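Long-range contacts in protein angel homolog 2 (Homo sapiens, PDB 6RW0), which acts as a 2',3'-cyclic phosphatase of the CCR4 deadenylase family and probably binds the 3' untranslated regions of mRNA: residues I59-L64 with E105-H110; R168-L173 with H195-P200. All blocks are in the same frame, centred on the assembly; numbering follows the deposited sequence.

In the fold
The two contacts lie at the ends of different sheets of the endonuclease/exonuclease/phosphatase fold. Contact 1 joins the loop and helix start after strand 49-58 to the end of strand 100-107 and the start of helix 108-121; contact 2 joins the loop leading into strand 171-179 to the loop leaving strand 189-195 in the other sheet. Although contact 1 lies farther from the chain centre (about 16 Å, against about 10 Å), it is the more buried, and direct bonds to Glu105 and Gln107 dominate it. Contact 2, only partly buried, relies on leucine packing, one weak direct bond and bridging waters. Their centres are about 15 Å apart, and they meet near the magnesium ion, where His195 CE1 packs 3.2 Å from Glu105 OE2.

Contact 1: residues I59-L64 with E105-H110. With MG (magnesium ion), chain B.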
# COMPACT_ATOMS: atom_id res chain seq x y z
N ILE A 59 8.65 -2.18 -5.34
CA ILE A 59 10.02 -2.20 -5.92
C ILE A 59 10.07 -2.85 -7.30
O ILE A 59 11.13 -2.81 -7.88
CB ILE A 59 11.01 -2.84 -4.92
CG1 ILE A 59 10.80 -4.35 -4.74
CG2 ILE A 59 10.96 -2.10 -3.59
CD1 ILE A 59 11.91 -5.02 -3.98
N LEU A 60 8.97 -3.41 -7.78
CA LEU A 60 8.85 -4.05 -9.09
C LEU A 60 9.57 -5.40 -9.09
O LEU A 60 10.80 -5.48 -9.08
CB LEU A 60 9.29 -3.15 -10.24
CG LEU A 60 9.25 -3.76 -11.65
CD1 LEU A 60 7.89 -4.30 -12.05
CD2 LEU A 60 9.72 -2.70 -12.65
N SER A 61 8.79 -6.48 -9.09
CA SER A 61 9.34 -7.83 -9.14
C SER A 61 9.94 -8.10 -10.51
O SER A 61 9.33 -7.78 -11.53
CB SER A 61 8.21 -8.81 -8.85
OG SER A 61 8.38 -10.06 -9.48
N GLN A 62 11.14 -8.69 -10.54
CA GLN A 62 11.78 -8.96 -11.83
C GLN A 62 10.94 -9.89 -12.70
O GLN A 62 10.83 -9.69 -13.92
CB GLN A 62 13.17 -9.55 -11.63
CG GLN A 62 13.99 -9.59 -12.91
CD GLN A 62 14.36 -8.19 -13.40
OE1 GLN A 62 14.44 -7.26 -12.61
NE2 GLN A 62 14.61 -8.06 -14.69
N ASP A 63 10.36 -10.94 -12.10
CA ASP A 63 9.52 -11.86 -12.87
C ASP A 63 8.35 -11.10 -13.49
O ASP A 63 7.99 -11.34 -14.65
CB ASP A 63 8.95 -12.97 -11.99
CG ASP A 63 9.96 -14.05 -11.64
OD1 ASP A 63 11.12 -14.00 -12.10
OD2 ASP A 63 9.57 -14.96 -10.88
N LEU A 64 7.71 -10.22 -12.72
CA LEU A 64 6.58 -9.46 -13.24
C LEU A 64 7.01 -8.44 -14.28
O LEU A 64 6.28 -8.21 -15.25
CB LEU A 64 5.78 -8.82 -12.10
CG LEU A 64 5.20 -9.82 -11.09
CD1 LEU A 64 4.37 -9.05 -10.05
CD2 LEU A 64 4.38 -10.90 -11.77
N GLU A 105 5.79 -6.14 -4.10
CA GLU A 105 6.45 -6.80 -5.23
C GLU A 105 7.85 -7.30 -4.86
O GLU A 105 8.78 -7.24 -5.66
CB GLU A 105 6.43 -5.96 -6.50
CG GLU A 105 5.02 -5.85 -7.02
CD GLU A 105 4.91 -5.48 -8.47
OE1 GLU A 105 5.84 -5.81 -9.26
OE2 GLU A 105 3.88 -4.87 -8.83
N VAL A 106 7.96 -7.81 -3.64
CA VAL A 106 9.19 -8.42 -3.13
C VAL A 106 9.19 -9.87 -3.58
O VAL A 106 8.38 -10.68 -3.11
CB VAL A 106 9.24 -8.29 -1.60
CG1 VAL A 106 10.43 -9.08 -1.02
CG2 VAL A 106 9.25 -6.82 -1.20
N GLN A 107 10.09 -10.20 -4.50
CA GLN A 107 10.14 -11.53 -5.11
C GLN A 107 10.84 -12.51 -4.18
O GLN A 107 11.90 -12.20 -3.63
CB GLN A 107 10.85 -11.42 -6.45
CG GLN A 107 10.83 -12.68 -7.25
CD GLN A 107 11.25 -12.44 -8.68
OE1 GLN A 107 10.68 -11.61 -9.37
NE2 GLN A 107 12.28 -13.16 -9.12
N GLU A 108 10.25 -13.69 -4.00
CA GLU A 108 10.69 -14.59 -2.93
C GLU A 108 12.16 -14.99 -3.10
O GLU A 108 12.92 -14.96 -2.12
CB GLU A 108 9.80 -15.84 -2.87
CG GLU A 108 10.19 -16.79 -1.72
CD GLU A 108 9.50 -18.15 -1.77
OE1 GLU A 108 9.26 -18.67 -2.88
OE2 GLU A 108 9.19 -18.69 -0.69
N ASP A 109 12.57 -15.41 -4.30
CA ASP A 109 13.94 -15.90 -4.45
C ASP A 109 14.94 -14.78 -4.18
O ASP A 109 15.90 -14.95 -3.42
CB ASP A 109 14.17 -16.64 -5.78
CG ASP A 109 13.86 -15.83 -7.03
OD1 ASP A 109 13.41 -14.67 -6.96
OD2 ASP A 109 14.10 -16.39 -8.12
N HIS A 110 14.69 -13.61 -4.75
CA HIS A 110 15.56 -12.46 -4.50
C HIS A 110 15.51 -12.02 -3.05
O HIS A 110 16.51 -11.54 -2.51
CB HIS A 110 15.12 -11.32 -5.40
CG HIS A 110 15.32 -11.61 -6.84
ND1 HIS A 110 14.67 -10.91 -7.84
CD2 HIS A 110 16.12 -12.50 -7.46
CE1 HIS A 110 15.06 -11.38 -9.01
NE2 HIS A 110 15.95 -12.33 -8.81
MG MG B . 3.56 -3.67 -10.75
O HOH W 1 12.88 -8.77 -8.11
O HOH W 2 10.96 -16.43 -9.15
O HOH W 3 4.49 -5.44 -11.66
O HOH W 4 3.70 -2.37 -12.61
O HOH W 5 1.37 -4.33 -11.92
O HOH W 6 5.56 -2.65 -9.89
O HOH W 7 2.29 -1.84 -10.36
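The imidazole of His110 meets Gln62 at its edge, where CE1 lies in plane with Gln62 CB at 3.7 Å. At the same rim a water accepts from Gln62 N and bonds His110 ND1. Over one face, offset toward the rim, sit Gln107 NE2, 3.3 Å above the plane, and Asp109 OD1; the ring also stacks with Trp82. The Gln107 amide is held at both ends. Its NE2 donates almost in plane to the syn lone pair of Asp109 OD1 (2.9 Å), while OE1 takes two in-plane bonds on its lone pairs, from Ser61 OG at 2.8 Å and, nearly straight at 173°, from Asp63 N at 2.8 Å. An alanine in place of Gln107 would probably leave the Ser61 hydroxyl and the Asp63 N-H without this acceptor. Ser61 is the N-cap of helix 62-67, its OG also accepting weakly from Leu64 N, and Gln107 is the N-cap of helix 108-121, so one amide ties two helix starts together. Just before Gln107, Glu105 and Val106 both face Gly138 in a G1 beta bulge of the DNase I-like fold. Glu105 OE1 accepts from Ser61 N at 3.0 Å on its anti side, 15° out of the carboxylate plane, and packs against Leu64 CD1. A water donates to the same oxygen and also binds the magnesium ion, which Glu105 OE2 coordinates at 2.3 Å while accepting from Asn58 ND2.

Contact 2: residues R168-L173 with H195-P200; sequences RDNVGL and HLLYNP
Asn170 turns CG beside its own backbone N, anti to the carbonyl carbon (chi1 -55°), and Leu197 sets CG anti to its backbone N; the two side chains then cross at about a right angle. They lie where antiparallel strands 171-179 and 189-195 of a mixed sheet in the DNase I-like fold give way to loops. Asn170 OD1 rests 3.5 Å from Leu197 CA, while ND2 reaches His195 O at 3.3 Å in a weak bond, bent to 127°. Gln209 of helix 203-220 fixes the amide from outside: its NE2 donates to Asn170 OD1, and its OE1 accepts from Leu197 N, so one glutamine grips both sides of the contact. A water accepts from Tyr198 N and, weakly, from Asn170 ND2.

Farther out, both methyls of Leu197 abut Arg168 CG, CD1 at 3.9 Å, and Ile205 packs on both residues. The arginine's guanidinium lies close to Asn199, whose amide plane stands at 88° to it. Arg168 NH2 and Asn199 ND2 are both donors, 3.6 Å apart, and share a water as acceptor, weakly from the arginine.

At the sheet end another water bridges the strands, accepting from Val171 N at 2.9 Å and donating to His195 O at 2.7 Å. Val171 O accepts instead from Thr194 OG1, and buried His195 N, 3.6 Å from Val171 O, has no hydrogen-bond partner.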
# COMPACT_ATOMS: atom_id res chain seq x y z
N ARG A 168 -8.40 -14.74 -6.12
CA ARG A 168 -7.13 -14.10 -6.48
C ARG A 168 -6.11 -14.23 -5.35
O ARG A 168 -6.47 -14.34 -4.17
CB ARG A 168 -7.38 -12.63 -6.82
CG ARG A 168 -8.37 -12.41 -7.99
CD ARG A 168 -7.91 -13.14 -9.22
NE ARG A 168 -8.14 -12.43 -10.49
CZ ARG A 168 -9.30 -12.40 -11.13
NH1 ARG A 168 -10.36 -13.01 -10.61
NH2 ARG A 168 -9.41 -11.76 -12.29
N ASP A 169 -4.83 -14.18 -5.72
CA ASP A 169 -3.73 -14.57 -4.83
C ASP A 169 -3.15 -13.44 -3.99
O ASP A 169 -2.16 -13.66 -3.28
CB ASP A 169 -2.65 -15.28 -5.64
CG ASP A 169 -3.09 -16.66 -6.09
OD1 ASP A 169 -3.58 -17.44 -5.23
OD2 ASP A 169 -2.98 -16.93 -7.31
N ASN A 170 -3.78 -12.28 -3.97
CA ASN A 170 -3.21 -11.14 -3.26
C ASN A 170 -3.22 -11.37 -1.75
O ASN A 170 -3.98 -12.18 -1.20
CB ASN A 170 -3.97 -9.88 -3.63
CG ASN A 170 -4.00 -9.65 -5.11
OD1 ASN A 170 -4.92 -10.09 -5.80
ND2 ASN A 170 -2.94 -9.02 -5.63
N VAL A 171 -2.36 -10.60 -1.07
CA VAL A 171 -2.15 -10.74 0.36
C VAL A 171 -1.97 -9.38 1.03
O VAL A 171 -1.80 -8.34 0.39
CB VAL A 171 -0.93 -11.63 0.69
CG1 VAL A 171 -1.12 -13.06 0.19
CG2 VAL A 171 0.36 -11.03 0.10
N GLY A 172 -2.00 -9.44 2.36
CA GLY A 172 -1.62 -8.32 3.20
C GLY A 172 -0.84 -8.82 4.40
O GLY A 172 -0.72 -10.03 4.63
N LEU A 173 -0.33 -7.87 5.18
CA LEU A 173 0.46 -8.20 6.36
C LEU A 173 0.28 -7.09 7.37
O LEU A 173 0.30 -5.91 7.00
CB LEU A 173 1.94 -8.38 6.01
CG LEU A 173 2.85 -8.83 7.15
CD1 LEU A 173 2.48 -10.18 7.71
CD2 LEU A 173 4.29 -8.85 6.63
N HIS A 195 -1.03 -5.19 -1.22
CA HIS A 195 -0.98 -4.94 -2.66
C HIS A 195 -2.27 -5.55 -3.19
O HIS A 195 -2.40 -6.77 -3.28
CB HIS A 195 0.27 -5.55 -3.27
CG HIS A 195 0.50 -5.16 -4.70
ND1 HIS A 195 1.59 -5.61 -5.42
CD2 HIS A 195 -0.22 -4.38 -5.53
CE1 HIS A 195 1.53 -5.12 -6.64
NE2 HIS A 195 0.45 -4.35 -6.74
N LEU A 196 -3.25 -4.70 -3.50
CA LEU A 196 -4.55 -5.18 -3.94
C LEU A 196 -4.52 -5.60 -5.41
O LEU A 196 -3.66 -5.18 -6.19
CB LEU A 196 -5.63 -4.11 -3.76
CG LEU A 196 -5.88 -3.60 -2.34
CD1 LEU A 196 -7.10 -2.68 -2.32
CD2 LEU A 196 -6.05 -4.75 -1.35
N LEU A 197 -5.48 -6.44 -5.78
CA LEU A 197 -5.67 -6.90 -7.15
C LEU A 197 -5.57 -5.76 -8.15
O LEU A 197 -6.21 -4.72 -8.00
CB LEU A 197 -7.07 -7.51 -7.25
CG LEU A 197 -7.48 -8.02 -8.62
CD1 LEU A 197 -6.55 -9.17 -9.01
CD2 LEU A 197 -8.91 -8.48 -8.61
N TYR A 198 -4.83 -5.96 -9.24
CA TYR A 198 -4.71 -4.92 -10.28
C TYR A 198 -5.99 -4.84 -11.12
O TYR A 198 -6.44 -3.73 -11.26
CB TYR A 198 -3.52 -5.22 -11.20
CG TYR A 198 -3.57 -4.40 -12.46
CD1 TYR A 198 -3.35 -3.04 -12.42
CD2 TYR A 198 -3.94 -4.96 -13.66
CE1 TYR A 198 -3.47 -2.26 -13.55
CE2 TYR A 198 -4.07 -4.19 -14.80
CZ TYR A 198 -3.83 -2.84 -14.75
OH TYR A 198 -3.97 -2.09 -15.87
N ASN A 199 -6.51 -5.98 -11.59
CA ASN A 199 -7.58 -6.05 -12.58
C ASN A 199 -8.60 -4.92 -12.44
O ASN A 199 -9.39 -4.91 -11.48
CB ASN A 199 -8.24 -7.43 -12.45
CG ASN A 199 -9.09 -7.80 -13.63
OD1 ASN A 199 -10.06 -7.11 -13.94
ND2 ASN A 199 -8.75 -8.90 -14.30
N PRO A 200 -8.63 -3.96 -13.37
CA PRO A 200 -9.50 -2.79 -13.18
C PRO A 200 -10.99 -3.08 -13.14
O PRO A 200 -11.74 -2.30 -12.54
CB PRO A 200 -9.15 -1.90 -14.39
CG PRO A 200 -7.75 -2.24 -14.68
CD PRO A 200 -7.59 -3.71 -14.39
O HOH W 8 -6.56 -10.23 -13.00
O HOH W 9 -2.86 -8.25 -8.95
O HOH W 10 -0.89 -9.00 -2.94